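Local coordinates for protein putative hydrolase (Chloroflexus aurantiacus J-10-fl, PDB 3CMN) that is probably a zinc-dependent hydrolase of the zincin-like metallopeptidase family, although its substrate and reaction are not established, at residues 168-173 with 288-293; 50-55 with 156-161; 261-266 with 344-349; 328-333 with 357-362. All coordinates share one frame; numbering follows the deposited sequence.

Contact 1 (168-173 with 288-293)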
loop_
_atom_site.group_PDB
_atom_site.type_symbol
_atom_site.label_atom_id
_atom_site.label_comp_id
_atom_site.label_asym_id
_atom_site.label_seq_id
_atom_site.Cartn_x
_atom_site.Cartn_y
_atom_site.Cartn_z
ATOM N N GLN A 168 3.411 -18.617 -9.116
ATOM C CA GLN A 168 3.572 -20.048 -9.254
ATOM C C GLN A 168 2.939 -20.859 -8.141
ATOM O O GLN A 168 2.436 -21.949 -8.383
ATOM C CB GLN A 168 5.057 -20.370 -9.400
ATOM C CG GLN A 168 5.606 -19.964 -10.770
ATOM C CD GLN A 168 6.952 -19.264 -10.685
ATOM O OE1 GLN A 168 7.856 -19.707 -9.975
ATOM N NE2 GLN A 168 7.094 -18.167 -11.420
ATOM N N GLN A 169 2.957 -20.338 -6.924
ATOM C CA GLN A 169 2.335 -21.047 -5.823
ATOM C C GLN A 169 0.817 -21.043 -6.006
ATOM O O GLN A 169 0.127 -21.930 -5.522
ATOM C CB GLN A 169 2.695 -20.389 -4.489
ATOM C CG GLN A 169 3.947 -20.959 -3.833
ATOM C CD GLN A 169 4.943 -19.888 -3.407
ATOM O OE1 GLN A 169 4.652 -19.052 -2.548
ATOM N NE2 GLN A 169 6.127 -19.910 -4.014
ATOM N N LEU A 170 0.303 -20.041 -6.713
ATOM C CA LEU A 170 -1.129 -19.925 -6.937
ATOM C C LEU A 170 -1.572 -20.448 -8.293
ATOM O O LEU A 170 -2.744 -20.333 -8.650
ATOM C CB LEU A 170 -1.561 -18.464 -6.808
ATOM C CG LEU A 170 -1.327 -17.804 -5.451
ATOM C CD1 LEU A 170 -1.779 -16.353 -5.524
ATOM C CD2 LEU A 170 -2.089 -18.562 -4.363
ATOM N N GLY A 171 -0.640 -21.021 -9.045
ATOM C CA GLY A 171 -0.967 -21.542 -10.360
ATOM C C GLY A 171 -1.597 -20.482 -11.244
ATOM O O GLY A 171 -2.564 -20.738 -11.964
ATOM N N LEU A 172 -1.043 -19.278 -11.205
ATOM C CA LEU A 172 -1.592 -18.202 -12.006
ATOM C C LEU A 172 -0.774 -17.960 -13.254
ATOM O O LEU A 172 0.316 -18.502 -13.416
ATOM C CB LEU A 172 -1.695 -16.921 -11.177
ATOM C CG LEU A 172 -2.798 -16.923 -10.113
ATOM C CD1 LEU A 172 -2.595 -15.792 -9.141
ATOM C CD2 LEU A 172 -4.152 -16.799 -10.795
ATOM N N SER A 173 -1.344 -17.148 -14.134
ATOM C CA SER A 173 -0.752 -16.771 -15.403
ATOM C C SER A 173 0.371 -15.732 -15.225
ATOM O O SER A 173 0.215 -14.745 -14.511
ATOM C CB SER A 173 -1.860 -16.203 -16.301
ATOM O OG SER A 173 -1.344 -15.635 -17.493
ATOM N N GLN A 288 -9.678 -14.722 -6.678
ATOM C CA GLN A 288 -9.958 -15.900 -5.858
ATOM C C GLN A 288 -8.698 -16.376 -5.151
ATOM O O GLN A 288 -8.654 -16.473 -3.923
ATOM C CB GLN A 288 -10.478 -17.044 -6.724
ATOM C CG GLN A 288 -11.748 -16.733 -7.469
ATOM C CD GLN A 288 -12.120 -17.840 -8.425
ATOM O OE1 GLN A 288 -12.322 -18.985 -8.016
ATOM N NE2 GLN A 288 -12.203 -17.510 -9.711
ATOM N N GLN A 289 -7.679 -16.679 -5.949
ATOM C CA GLN A 289 -6.393 -17.166 -5.454
ATOM C C GLN A 289 -5.635 -16.212 -4.530
ATOM O O GLN A 289 -5.052 -16.625 -3.530
ATOM C CB GLN A 289 -5.489 -17.510 -6.646
ATOM C CG GLN A 289 -5.951 -18.705 -7.443
ATOM C CD GLN A 289 -5.841 -19.986 -6.651
ATOM O OE1 GLN A 289 -4.742 -20.482 -6.400
ATOM N NE2 GLN A 289 -6.976 -20.525 -6.240
ATOM N N ILE A 290 -5.642 -14.935 -4.878
ATOM C CA ILE A 290 -4.923 -13.929 -4.113
ATOM C C ILE A 290 -5.613 -13.509 -2.801
ATOM O O ILE A 290 -5.032 -12.797 -1.984
ATOM C CB ILE A 290 -4.663 -12.691 -5.014
ATOM C CG1 ILE A 290 -3.472 -11.903 -4.485
ATOM C CG2 ILE A 290 -5.902 -11.829 -5.095
ATOM C CD1 ILE A 290 -2.177 -12.713 -4.436
ATOM N N ALA A 291 -6.838 -13.974 -2.596
ATOM C CA ALA A 291 -7.599 -13.636 -1.396
ATOM C C ALA A 291 -6.811 -13.742 -0.082
ATOM O O ALA A 291 -6.776 -12.791 0.708
ATOM C CB ALA A 291 -8.851 -14.504 -1.319
ATOM N N GLN A 292 -6.182 -14.889 0.155
ATOM C CA GLN A 292 -5.428 -15.076 1.390
ATOM C C GLN A 292 -4.172 -14.210 1.462
ATOM O O GLN A 292 -3.762 -13.795 2.545
ATOM C CB GLN A 292 -5.044 -16.551 1.587
ATOM C CG GLN A 292 -4.305 -16.795 2.905
ATOM C CD GLN A 292 -3.883 -18.238 3.115
ATOM O OE1 GLN A 292 -4.718 -19.141 3.179
ATOM N NE2 GLN A 292 -2.576 -18.460 3.230
ATOM N N ARG A 293 -3.557 -13.946 0.313
ATOM C CA ARG A 293 -2.350 -13.123 0.266
ATOM C C ARG A 293 -2.683 -11.664 0.597
ATOM O O ARG A 293 -1.819 -10.902 1.035
ATOM C CB ARG A 293 -1.709 -13.205 -1.121
ATOM C CG ARG A 293 -0.397 -12.441 -1.254
ATOM C CD ARG A 293 0.712 -13.072 -0.416
ATOM N NE ARG A 293 2.021 -12.549 -0.794
ATOM C CZ ARG A 293 3.166 -13.166 -0.526
ATOM N NH1 ARG A 293 3.155 -14.319 0.129
ATOM N NH2 ARG A 293 4.319 -12.653 -0.940
#
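Leu170 and Gln289 bring the two backbones closest, with 6.1 Å between their CA atoms, where the chain turns off the end of helix 160-169 beside helix 283-307. Both side chains set out toward the opposite segment, and they lie alongside, running in opposite senses. Leu170 and Gln289 share most of the contact. Leu170 places its CB 4.0 Å from Gln289 CB. Its methyls reach further, to the helix backbone and the next residue: CD2 is 3.6 Å from Gln289 O, and CD1 is 3.8 Å from Ile290 CD1. The leucine places CG beside its own N (chi1 -61°) and extends from there, which carries both methyls across to the helix. Ile290 answers with its CD1 end and packs on Val166 as well, so its side chain touches both the body of helix 160-169 and the turn after it. Leu172 is a lighter second point, with CD1 4.2 Å from Gln289 CB. With alanine in place of Leu170, the methyls that reach the helix would go, which is likely to open a gap beside Ile290 CD1. Gly171 between the two leucines has positive phi (56°). Its N makes a weak 3.3 Å bond to Gln168 O. Ser173 then caps the next helix, its OG bonding weakly to Asp176 N, while Gln167 NE2 bonds to Leu172 O. Gly171 and the last helical turn form a Schellman motif, here linking helix 160-169 to helix 174-193, with a hydrophobic leucine on each side of the glycine packed on a neighbouring helix.

Contact 2 (50-55 with 156-161)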
loop_
_atom_site.group_PDB
_atom_site.type_symbol
_atom_site.label_atom_id
_atom_site.label_comp_id
_atom_site.label_asym_id
_atom_site.label_seq_id
_atom_site.Cartn_x
_atom_site.Cartn_y
_atom_site.Cartn_z
ATOM N N ARG A 50 6.116 -1.709 -20.303
ATOM C CA ARG A 50 4.948 -1.582 -21.154
ATOM C C ARG A 50 3.653 -1.717 -20.365
ATOM O O ARG A 50 2.651 -1.104 -20.720
ATOM C CB ARG A 50 4.986 -2.599 -22.297
ATOM C CG ARG A 50 4.809 -4.036 -21.858
ATOM C CD ARG A 50 4.369 -4.912 -23.016
ATOM N NE ARG A 50 3.627 -6.054 -22.505
ATOM C CZ ARG A 50 4.178 -7.219 -22.206
ATOM N NH1 ARG A 50 5.476 -7.403 -22.386
ATOM N NH2 ARG A 50 3.443 -8.182 -21.673
ATOM N N MET A 51 3.647 -2.512 -19.296
ATOM C CA MET A 51 2.422 -2.646 -18.508
ATOM C C MET A 51 2.077 -1.324 -17.786
ATOM O O MET A 51 0.904 -1.044 -17.542
ATOM C CB MET A 51 2.529 -3.795 -17.484
ATOM C CG MET A 51 2.763 -5.186 -18.082
ATOM S SD MET A 51 2.673 -6.466 -16.855
ATOM C CE MET A 51 2.259 -7.893 -17.874
ATOM N N VAL A 52 3.088 -0.522 -17.440
ATOM C CA VAL A 52 2.832 0.759 -16.784
ATOM C C VAL A 52 2.438 1.809 -17.836
ATOM O O VAL A 52 1.619 2.684 -17.564
ATOM C CB VAL A 52 4.066 1.310 -15.975
ATOM C CG1 VAL A 52 4.509 0.325 -14.908
ATOM C CG2 VAL A 52 5.203 1.632 -16.898
ATOM N N ALA A 53 3.013 1.710 -19.037
ATOM C CA ALA A 53 2.704 2.648 -20.121
ATOM C C ALA A 53 1.225 2.571 -20.457
ATOM O O ALA A 53 0.590 3.568 -20.796
ATOM C CB ALA A 53 3.527 2.322 -21.354
ATOM N N LEU A 54 0.683 1.366 -20.350
ATOM C CA LEU A 54 -0.718 1.115 -20.611
ATOM C C LEU A 54 -1.553 1.548 -19.401
ATOM O O LEU A 54 -2.552 2.278 -19.519
ATOM C CB LEU A 54 -0.922 -0.380 -20.831
ATOM C CG LEU A 54 -2.379 -0.805 -21.021
ATOM C CD1 LEU A 54 -2.753 -0.508 -22.453
ATOM C CD2 LEU A 54 -2.580 -2.294 -20.714
ATOM N N SER A 55 -1.128 1.066 -18.234
ATOM C CA SER A 55 -1.799 1.322 -16.972
ATOM C C SER A 55 -2.078 2.763 -16.607
ATOM O O SER A 55 -3.227 3.111 -16.360
ATOM C CB SER A 55 -1.019 0.671 -15.828
ATOM O OG SER A 55 -1.326 -0.704 -15.741
ATOM N N LEU A 156 8.210 3.248 -10.314
ATOM C CA LEU A 156 7.602 2.142 -9.583
ATOM C C LEU A 156 8.587 0.987 -9.588
ATOM O O LEU A 156 9.355 0.828 -10.536
ATOM C CB LEU A 156 6.292 1.700 -10.245
ATOM C CG LEU A 156 5.059 2.589 -10.059
ATOM C CD1 LEU A 156 3.915 2.058 -10.907
ATOM C CD2 LEU A 156 4.644 2.607 -8.589
ATOM N N TYR A 157 8.589 0.197 -8.518
ATOM C CA TYR A 157 9.469 -0.969 -8.457
ATOM C C TYR A 157 8.638 -2.201 -8.191
ATOM O O TYR A 157 7.541 -2.119 -7.648
ATOM C CB TYR A 157 10.579 -0.816 -7.393
ATOM C CG TYR A 157 10.129 -0.739 -5.938
ATOM C CD1 TYR A 157 9.608 -1.861 -5.280
ATOM C CD2 TYR A 157 10.262 0.453 -5.210
ATOM C CE1 TYR A 157 9.229 -1.800 -3.930
ATOM C CE2 TYR A 157 9.889 0.523 -3.854
ATOM C CZ TYR A 157 9.372 -0.602 -3.225
ATOM O OH TYR A 157 8.969 -0.534 -1.904
ATOM N N PHE A 158 9.166 -3.341 -8.603
ATOM C CA PHE A 158 8.498 -4.615 -8.430
ATOM C C PHE A 158 9.541 -5.586 -7.915
ATOM O O PHE A 158 10.634 -5.658 -8.461
ATOM C CB PHE A 158 7.940 -5.102 -9.779
ATOM C CG PHE A 158 7.035 -4.100 -10.461
ATOM C CD1 PHE A 158 7.562 -3.043 -11.190
ATOM C CD2 PHE A 158 5.649 -4.190 -10.329
ATOM C CE1 PHE A 158 6.722 -2.084 -11.780
ATOM C CE2 PHE A 158 4.799 -3.242 -10.910
ATOM C CZ PHE A 158 5.339 -2.185 -11.638
ATOM N N VAL A 159 9.231 -6.276 -6.837
ATOM C CA VAL A 159 10.149 -7.303 -6.359
ATOM C C VAL A 159 9.868 -8.640 -7.036
ATOM O O VAL A 159 9.235 -9.505 -6.461
ATOM C CB VAL A 159 10.075 -7.456 -4.830
ATOM C CG1 VAL A 159 11.263 -8.257 -4.317
ATOM C CG2 VAL A 159 10.013 -6.092 -4.160
ATOM N N GLU A 160 10.248 -8.750 -8.304
ATOM C CA GLU A 160 9.922 -9.848 -9.205
ATOM C C GLU A 160 10.104 -11.196 -8.517
ATOM O O GLU A 160 9.290 -12.105 -8.800
ATOM C CB GLU A 160 10.777 -9.775 -10.472
ATOM C CG GLU A 160 10.006 -10.038 -11.756
ATOM C CD GLU A 160 9.782 -11.516 -12.009
ATOM O OE1 GLU A 160 10.693 -12.315 -11.705
ATOM O OE2 GLU A 160 8.697 -11.875 -12.511
ATOM N N PRO A 161 11.137 -11.432 -7.728
ATOM C CA PRO A 161 11.312 -12.754 -7.118
ATOM C C PRO A 161 10.103 -13.214 -6.321
ATOM O O PRO A 161 9.664 -14.352 -6.467
ATOM C CB PRO A 161 12.558 -12.577 -6.251
ATOM C CG PRO A 161 13.368 -11.560 -7.028
ATOM C CD PRO A 161 12.299 -10.561 -7.454
#
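Val52 meets Phe158 and Leu156 in a small, buried, purely apolar contact. One methyl does all the work. Val52 CG1 comes to the edge of the Phe158 ring, near its plane, 4.2 Å from CZ. The same methyl lies 4.4 Å from Leu156 CD1. Leu156 and Phe158 alternate with Tyr157 along the strand, so both point toward helix 41-63. Phe158 keeps CG beside its own N (chi1 -55°), and the ring reaches the valine with its far end. The contact is small, burying 72 Å² in all.

Hydrogen bonds act within each segment. Met51 O is gripped twice, by Ser55 OG at 2.9 Å and by Ser55 N at 3.0 Å. The two donors arrive from opposite faces of the carbonyl plane, and the hydroxyl is tilted 26° from it. This ties a buried serine hydroxyl back onto its own helix. On the other segment, Val159 centres an inverse gamma turn that leads from the strand into helix 160-169.

Aromatic stacking adds to the apolar core, for the Phe158 ring stacks with Tyr48 of helix 41-63. It also touches Glu185, part of a probable HExxH zinc-binding pattern. The strand 155-158 pairs in parallel with strand 73-76, whose Ile74 touches Val52. Helix 41-63 thus lies against this two-stranded sheet, with helix 174-193 packed alongside through Ser55.

Contact 3 (261-266 with 344-349)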
loop_
_atom_site.group_PDB
_atom_site.type_symbol
_atom_site.label_atom_id
_atom_site.label_comp_id
_atom_site.label_asym_id
_atom_site.label_seq_id
_atom_site.Cartn_x
_atom_site.Cartn_y
_atom_site.Cartn_z
ATOM N N MET A 261 -6.686 4.257 5.410
ATOM C CA MET A 261 -6.114 3.027 4.879
ATOM C C MET A 261 -7.213 2.164 4.240
ATOM O O MET A 261 -7.025 1.588 3.172
ATOM C CB MET A 261 -5.381 2.265 5.998
ATOM C CG MET A 261 -3.852 2.422 5.974
ATOM S SD MET A 261 -3.210 4.119 5.844
ATOM C CE MET A 261 -2.904 4.237 4.093
ATOM N N SER A 262 -8.370 2.107 4.887
ATOM C CA SER A 262 -9.497 1.334 4.379
ATOM C C SER A 262 -10.024 1.850 3.032
ATOM O O SER A 262 -10.247 1.075 2.098
ATOM C CB SER A 262 -10.620 1.338 5.399
ATOM O OG SER A 262 -11.719 0.597 4.908
ATOM N N LEU A 263 -10.223 3.160 2.931
ATOM C CA LEU A 263 -10.705 3.756 1.692
ATOM C C LEU A 263 -9.684 3.560 0.565
ATOM O O LEU A 263 -10.036 3.236 -0.574
ATOM C CB LEU A 263 -10.950 5.252 1.889
ATOM C CG LEU A 263 -11.385 5.891 0.576
ATOM C CD1 LEU A 263 -12.873 5.676 0.410
ATOM C CD2 LEU A 263 -11.043 7.355 0.556
ATOM N N ILE A 264 -8.418 3.791 0.886
ATOM C CA ILE A 264 -7.361 3.621 -0.092
ATOM C C ILE A 264 -7.414 2.200 -0.691
ATOM O O ILE A 264 -7.301 2.044 -1.912
ATOM C CB ILE A 264 -5.978 3.909 0.554
ATOM C CG1 ILE A 264 -5.834 5.425 0.771
ATOM C CG2 ILE A 264 -4.858 3.369 -0.315
ATOM C CD1 ILE A 264 -4.502 5.860 1.336
ATOM N N GLU A 265 -7.605 1.181 0.156
ATOM C CA GLU A 265 -7.678 -0.208 -0.312
ATOM C C GLU A 265 -8.978 -0.486 -1.055
ATOM O O GLU A 265 -8.967 -1.062 -2.145
ATOM C CB GLU A 265 -7.553 -1.196 0.854
ATOM C CG GLU A 265 -6.176 -1.228 1.502
ATOM C CD GLU A 265 -5.073 -1.556 0.510
ATOM O OE1 GLU A 265 -5.140 -2.642 -0.111
ATOM O OE2 GLU A 265 -4.144 -0.729 0.350
ATOM N N GLY A 266 -10.088 -0.066 -0.457
ATOM C CA GLY A 266 -11.392 -0.265 -1.062
ATOM C C GLY A 266 -11.563 0.472 -2.376
ATOM O O GLY A 266 -12.084 -0.080 -3.345
ATOM N N GLU A 344 -11.613 15.887 4.853
ATOM C CA GLU A 344 -12.941 15.954 5.451
ATOM C C GLU A 344 -13.973 15.087 4.758
ATOM O O GLU A 344 -14.961 14.682 5.378
ATOM C CB GLU A 344 -13.432 17.405 5.480
ATOM C CG GLU A 344 -13.219 18.102 6.807
ATOM C CD GLU A 344 -11.760 18.113 7.247
ATOM O OE1 GLU A 344 -10.899 18.591 6.468
ATOM O OE2 GLU A 344 -11.481 17.646 8.376
ATOM N N ASN A 345 -13.760 14.813 3.474
ATOM C CA ASN A 345 -14.704 13.988 2.714
ATOM C C ASN A 345 -14.460 12.491 2.845
ATOM O O ASN A 345 -15.171 11.694 2.239
ATOM C CB ASN A 345 -14.695 14.385 1.232
ATOM C CG ASN A 345 -15.388 15.707 0.986
ATOM O OD1 ASN A 345 -15.914 16.317 1.913
ATOM N ND2 ASN A 345 -15.393 16.156 -0.266
ATOM N N LEU A 346 -13.448 12.111 3.622
ATOM C CA LEU A 346 -13.159 10.696 3.831
ATOM C C LEU A 346 -14.187 10.223 4.831
ATOM O O LEU A 346 -14.550 10.958 5.743
ATOM C CB LEU A 346 -11.768 10.484 4.437
ATOM C CG LEU A 346 -10.512 10.818 3.641
ATOM C CD1 LEU A 346 -9.320 10.713 4.564
ATOM C CD2 LEU A 346 -10.365 9.871 2.451
ATOM N N PRO A 347 -14.681 8.995 4.674
ATOM C CA PRO A 347 -15.676 8.507 5.629
ATOM C C PRO A 347 -15.009 8.127 6.940
ATOM O O PRO A 347 -13.792 7.919 6.990
ATOM C CB PRO A 347 -16.258 7.290 4.926
ATOM C CG PRO A 347 -15.060 6.735 4.221
ATOM C CD PRO A 347 -14.421 7.993 3.627
ATOM N N SER A 348 -15.804 8.059 8.003
ATOM C CA SER A 348 -15.283 7.649 9.296
ATOM C C SER A 348 -15.352 6.128 9.202
ATOM O O SER A 348 -15.861 5.595 8.210
ATOM C CB SER A 348 -16.196 8.137 10.417
ATOM O OG SER A 348 -17.485 7.555 10.300
ATOM N N MET A 349 -14.842 5.420 10.206
ATOM C CA MET A 349 -14.929 3.969 10.162
ATOM C C MET A 349 -16.411 3.605 10.173
ATOM O O MET A 349 -16.834 2.643 9.536
ATOM C CB MET A 349 -14.196 3.337 11.351
ATOM C CG MET A 349 -12.715 3.081 11.079
ATOM S SD MET A 349 -12.431 2.107 9.570
ATOM C CE MET A 349 -13.399 0.691 9.935
#
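Gly266 N bonds to Ser262 O at 2.8 Å, closing the helical turn that carries Leu263 against Leu346 and Pro347. The contact itself is apolar and buried. Leu263 holds CG anti to its N (chi1 177°) and sends its two methyls to different partners. CD2 meets Leu346 CD2 at 3.2 Å, tighter than usual van der Waals contact, so the exact spacing of this pair is doubtful. CD1 lies 4.3 Å from Pro347 CD, a looser touch on the proline ring. Leu346 comes in obliquely to Leu263, and the leucine's methyl end turns in to the helix. Val339 and Phe323 add to the same cluster: Leu263 and Pro347 touch both. On the far side of Pro347, Ser348 caps helix 349-353 with its side chain. Glu351 OE1 bonds back to Ser348 N, consistent with a capping box.

The loop 344-349 thus packs its leucine and proline onto one side of the long helix 248-279. That helix also meets helix 174-193, where Ile264 touches Phe192 and Glu265 touches His188. His188 belongs to an HExxH pattern, consistent with a metal site of the zincin-like metallopeptidase family, although no metal is bound to it here.

Contact 4 (328-333 with 357-362)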
loop_
_atom_site.group_PDB
_atom_site.type_symbol
_atom_site.label_atom_id
_atom_site.label_comp_id
_atom_site.label_asym_id
_atom_site.label_seq_id
_atom_site.Cartn_x
_atom_site.Cartn_y
_atom_site.Cartn_z
ATOM N N VAL A 328 -21.080 3.759 -4.965
ATOM C CA VAL A 328 -20.966 3.788 -6.422
ATOM C C VAL A 328 -22.237 3.205 -7.041
ATOM O O VAL A 328 -22.714 3.686 -8.061
ATOM C CB VAL A 328 -19.749 2.988 -6.917
ATOM C CG1 VAL A 328 -19.807 2.826 -8.426
ATOM C CG2 VAL A 328 -18.472 3.718 -6.544
ATOM N N ALA A 329 -22.789 2.170 -6.421
ATOM C CA ALA A 329 -24.014 1.570 -6.931
ATOM C C ALA A 329 -25.153 2.569 -6.755
ATOM O O ALA A 329 -25.982 2.755 -7.652
ATOM C CB ALA A 329 -24.334 0.281 -6.168
ATOM N N ALA A 330 -25.166 3.217 -5.591
ATOM C CA ALA A 330 -26.191 4.185 -5.229
ATOM C C ALA A 330 -26.121 5.540 -5.926
ATOM O O ALA A 330 -27.150 6.186 -6.109
ATOM C CB ALA A 330 -26.176 4.389 -3.722
ATOM N N ARG A 331 -24.932 5.977 -6.329
ATOM C CA ARG A 331 -24.818 7.287 -6.965
ATOM C C ARG A 331 -23.819 7.414 -8.099
ATOM O O ARG A 331 -23.780 8.442 -8.775
ATOM C CB ARG A 331 -24.508 8.338 -5.904
ATOM C CG ARG A 331 -25.690 8.647 -5.010
ATOM C CD ARG A 331 -26.674 9.577 -5.718
ATOM N NE ARG A 331 -26.695 10.873 -5.056
ATOM C CZ ARG A 331 -27.212 11.070 -3.849
ATOM N NH1 ARG A 331 -27.758 10.055 -3.192
ATOM N NH2 ARG A 331 -27.155 12.266 -3.282
ATOM N N GLY A 332 -23.004 6.391 -8.316
ATOM C CA GLY A 332 -22.044 6.475 -9.400
ATOM C C GLY A 332 -20.639 6.830 -8.963
ATOM O O GLY A 332 -20.410 7.298 -7.851
ATOM N N ILE A 333 -19.694 6.611 -9.867
ATOM C CA ILE A 333 -18.287 6.869 -9.611
ATOM C C ILE A 333 -17.983 8.348 -9.366
ATOM O O ILE A 333 -17.160 8.688 -8.513
ATOM C CB ILE A 333 -17.415 6.324 -10.797
ATOM C CG1 ILE A 333 -16.440 5.261 -10.277
ATOM C CG2 ILE A 333 -16.675 7.458 -11.507
ATOM C CD1 ILE A 333 -15.563 5.692 -9.112
ATOM N N GLN A 357 -24.744 7.008 5.646
ATOM C CA GLN A 357 -24.380 8.170 6.457
ATOM C C GLN A 357 -23.489 9.109 5.651
ATOM O O GLN A 357 -23.654 10.327 5.678
ATOM C CB GLN A 357 -23.621 7.724 7.715
ATOM C CG GLN A 357 -24.220 8.212 9.030
ATOM C CD GLN A 357 -23.315 7.945 10.229
ATOM O OE1 GLN A 357 -22.250 8.554 10.371
ATOM N NE2 GLN A 357 -23.734 7.026 11.092
ATOM N N TRP A 358 -22.536 8.526 4.934
ATOM C CA TRP A 358 -21.602 9.305 4.136
ATOM C C TRP A 358 -22.279 9.994 2.953
ATOM O O TRP A 358 -21.993 11.160 2.656
ATOM C CB TRP A 358 -20.482 8.402 3.617
ATOM C CG TRP A 358 -19.416 9.149 2.882
ATOM C CD1 TRP A 358 -18.340 9.791 3.426
ATOM C CD2 TRP A 358 -19.311 9.318 1.459
ATOM N NE1 TRP A 358 -17.568 10.344 2.430
ATOM C CE2 TRP A 358 -18.140 10.070 1.213
ATOM C CE3 TRP A 358 -20.093 8.908 0.369
ATOM C CZ2 TRP A 358 -17.728 10.415 -0.074
ATOM C CZ3 TRP A 358 -19.685 9.252 -0.916
ATOM C CH2 TRP A 358 -18.509 10.001 -1.128
ATOM N N ILE A 359 -23.162 9.267 2.272
ATOM C CA ILE A 359 -23.858 9.817 1.116
ATOM C C ILE A 359 -24.677 11.027 1.545
ATOM O O ILE A 359 -24.675 12.060 0.874
ATOM C CB ILE A 359 -24.746 8.734 0.441
ATOM C CG1 ILE A 359 -23.842 7.626 -0.112
ATOM C CG2 ILE A 359 -25.587 9.339 -0.689
ATOM C CD1 ILE A 359 -24.572 6.536 -0.873
ATOM N N VAL A 360 -25.340 10.908 2.689
ATOM C CA VAL A 360 -26.137 12.000 3.217
ATOM C C VAL A 360 -25.237 13.194 3.550
ATOM O O VAL A 360 -25.500 14.321 3.120
ATOM C CB VAL A 360 -26.901 11.551 4.483
ATOM C CG1 VAL A 360 -27.612 12.724 5.118
ATOM C CG2 VAL A 360 -27.899 10.478 4.120
ATOM N N ARG A 361 -24.169 12.944 4.303
ATOM C CA ARG A 361 -23.246 14.012 4.679
ATOM C C ARG A 361 -22.664 14.737 3.464
ATOM O O ARG A 361 -22.462 15.953 3.508
ATOM C CB ARG A 361 -22.107 13.458 5.544
ATOM C CG ARG A 361 -21.133 14.526 6.057
ATOM C CD ARG A 361 -20.262 13.998 7.200
ATOM N NE ARG A 361 -19.320 12.959 6.788
ATOM C CZ ARG A 361 -18.102 13.189 6.294
ATOM N NH1 ARG A 361 -17.649 14.433 6.136
ATOM N NH2 ARG A 361 -17.323 12.168 5.961
ATOM N N MET A 362 -22.385 14.006 2.384
ATOM C CA MET A 362 -21.831 14.647 1.193
ATOM C C MET A 362 -22.881 15.536 0.550
ATOM O O MET A 362 -22.545 16.548 -0.060
ATOM C CB MET A 362 -21.338 13.618 0.163
ATOM C CG MET A 362 -20.024 12.895 0.519
ATOM S SD MET A 362 -18.671 13.946 1.062
ATOM C CE MET A 362 -18.096 14.539 -0.325
#
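Ile359 carries the contact of 357-362 with 328-333, and it does so with two methyls. CD1 lies 3.9 Å from Ala330 CB. CG2 lies 3.4 Å from Arg331 NH1 and 4.0 Å from CZ, and the guanidinium meets this branch methyl obliquely. The contact is at the surface: one methyl packs on the alanine, the other on the guanidinium group, nearest NH1. Arg331 reaches it by folding: the chain bends at chi2 (-78°) and again at chi3 (-113°), which brings the guanidinium beside the isoleucine. Its charge is met by Asp363, whose OD1 makes a salt bridge with Arg331 NH2, and Phe335, which also touches Ile359, offers a cation-pi contact.

Behind this contact the helix end sets the position of Arg331. Gly332 is the first residue to leave helical angles, with phi at 100°, and its N still bonds to Val328 O at 2.7 Å. It follows helix 319-331 and is the N-cap residue of helix 333-336, so the two helices meet at this glycine.

On the other helix, Met362 follows Trp358 by one turn, and its CG sits 3.3 Å above the indole plane, offset toward the rim. Trp358 NE1 bonds to Asn345 O, and its ring meets Phe323 edge-to-face, which ties this helix to 344-349 and to helix 319-331. Arg361 pairs with Glu351 through NE.

How the contacts relate
Contacts 1 and 2 share helix 160-169, with about 18 Å between their centres, and both segments of contact 2 precede those of contact 1. Contacts 3 and 4 lie closer, about 13 Å between centres, and touch through the backbone of 344-346. Their segments alternate along the chain, so the chain returns to this region more than once. Contacts 1 and 3 also alternate, with helices 248-279 and 283-307 successive in the chain. Contacts 2 and 3 sit on opposite sides of the chain's centre, about 26 Å apart between centres, and each reaches residues of helix 174-193. That helix, with its HExxH pattern, thus has neighbours from both groups.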